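PDB 3CNE: putative protease I from Bacteroides thetaiotaomicron VPI-5482, which binds flavins such as lumichrome, riboflavin, FMN and FAD as a zinc-containing homodimer, and may store flavin rather than act as a protease. Local coordinates for residues A[110-114]-A[128-132]. Numbering follows the deposited sequence.
Sequences HCAGA and VAVHP
This is a buried contact between a strand-to-helix turn of nucleophile-elbow type, as in the DJ-1/PfpI family, and segment 128-132, which runs from strand 127-129 into the following loop. The turn is type II' from His-110 to Gly-113, closed by Gly-113 N to His-110 O at 2.9 Å. Cys-111 takes the strained backbone expected at this position, phi/psi 59/-112°. A CB on Gly-113 would clash with His-110 O, so glycine fits this tight turn. Ala-112 is the N-cap of helix 113-119.

Segment 128-132 is extended from Val-128 to Val-130. Cys-111 and His-131 lie in register, CA to CA 4.6 Å. His-131 N donates to Cys-111 O at 3.0 Å. One water accepts from Ala-114 N and lies 2.9 Å from both Cys-111 O and Ala-129 O. Ala-114 CB packs 3.7 Å from Val-128 CB and 4.1 Å from Val-130 CB.

Cys-111 (chi1 t) binds zinc with Cys-74, so its sulfur is a ligand of a structural zinc site. Cys-111 SG also lies 3.6 Å from His-131 CD2 (chi1 t), obliquely to the ring.

The turn joins strand 106-110 to helix 113-119. Strand 127-129 pairs in parallel with strand 142-144, and Val-128 touches Thr-156 of strand 154-157.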
loop_
_atom_site.group_PDB
_atom_site.type_symbol
_atom_site.label_atom_id
_atom_site.label_comp_id
_atom_site.label_asym_id
_atom_site.label_seq_id
_atom_site.Cartn_x
_atom_site.Cartn_y
_atom_site.Cartn_z
ATOM N N HIS A 110 13.431 0.161 3.370
ATOM C CA HIS A 110 13.205 1.584 3.296
ATOM C C HIS A 110 12.950 2.139 4.693
ATOM O O HIS A 110 12.786 1.373 5.655
ATOM C CB HIS A 110 12.028 1.898 2.355
ATOM C CG HIS A 110 10.692 1.474 2.885
ATOM N ND1 HIS A 110 10.200 0.196 2.731
ATOM C CD2 HIS A 110 9.737 2.166 3.552
ATOM C CE1 HIS A 110 8.998 0.119 3.280
ATOM N NE2 HIS A 110 8.697 1.298 3.785
ATOM N N CYS A 111 12.905 3.471 4.771
ATOM C CA CYS A 111 12.638 4.216 6.001
ATOM C C CYS A 111 13.691 3.861 7.070
ATOM O O CYS A 111 14.856 4.197 6.880
ATOM C CB CYS A 111 11.167 4.080 6.439
ATOM S SG CYS A 111 10.641 5.379 7.589
ATOM N N ALA A 112 13.337 3.177 8.157
ATOM C CA ALA A 112 14.380 2.785 9.140
ATOM C C ALA A 112 14.979 1.397 8.889
ATOM O O ALA A 112 15.746 0.895 9.714
ATOM C CB ALA A 112 13.855 2.917 10.617
ATOM N N GLY A 113 14.641 0.788 7.741
ATOM C CA GLY A 113 15.190 -0.499 7.331
ATOM C C GLY A 113 16.711 -0.565 7.373
ATOM O O GLY A 113 17.287 -1.552 7.859
ATOM N N ALA A 114 17.370 0.481 6.865
ATOM C CA ALA A 114 18.839 0.517 6.844
ATOM C C ALA A 114 19.402 0.490 8.273
ATOM O O ALA A 114 20.509 -0.031 8.514
ATOM C CB ALA A 114 19.330 1.756 6.125
ATOM N N VAL A 128 23.955 3.635 2.459
ATOM C CA VAL A 128 22.537 3.343 2.667
ATOM C C VAL A 128 21.733 4.616 2.683
ATOM O O VAL A 128 22.218 5.669 3.116
ATOM C CB VAL A 128 22.245 2.584 3.996
ATOM C CG1 VAL A 128 22.811 1.171 3.969
ATOM C CG2 VAL A 128 22.736 3.380 5.237
ATOM N N ALA A 129 20.497 4.508 2.212
ATOM C CA ALA A 129 19.520 5.563 2.357
ATOM C C ALA A 129 18.631 5.167 3.530
ATOM O O ALA A 129 18.320 3.983 3.737
ATOM C CB ALA A 129 18.711 5.726 1.106
ATOM N N VAL A 130 18.248 6.176 4.294
ATOM C CA VAL A 130 17.599 5.992 5.577
ATOM C C VAL A 130 16.761 7.226 5.838
ATOM O O VAL A 130 17.069 8.317 5.323
ATOM C CB VAL A 130 18.645 5.741 6.695
ATOM C CG1 VAL A 130 19.551 6.943 6.896
ATOM C CG2 VAL A 130 17.990 5.351 8.006
ATOM N N HIS A 131 15.688 7.047 6.606
ATOM C CA HIS A 131 14.849 8.149 7.011
ATOM C C HIS A 131 15.708 9.150 7.800
ATOM O O HIS A 131 16.497 8.730 8.637
ATOM C CB HIS A 131 13.690 7.640 7.883
ATOM C CG HIS A 131 12.655 8.680 8.145
ATOM N ND1 HIS A 131 12.834 9.694 9.060
ATOM C CD2 HIS A 131 11.441 8.887 7.585
ATOM C CE1 HIS A 131 11.770 10.476 9.059
ATOM N NE2 HIS A 131 10.915 10.011 8.166
ATOM N N PRO A 132 15.577 10.463 7.522
ATOM C CA PRO A 132 16.384 11.475 8.228
ATOM C C PRO A 132 16.463 11.299 9.743
ATOM O O PRO A 132 17.542 11.429 10.322
ATOM C CB PRO A 132 15.683 12.791 7.869
ATOM C CG PRO A 132 15.140 12.532 6.516
ATOM C CD PRO A 132 14.695 11.091 6.520
HETATM O O HOH W 1 16.305 2.479 5.103
#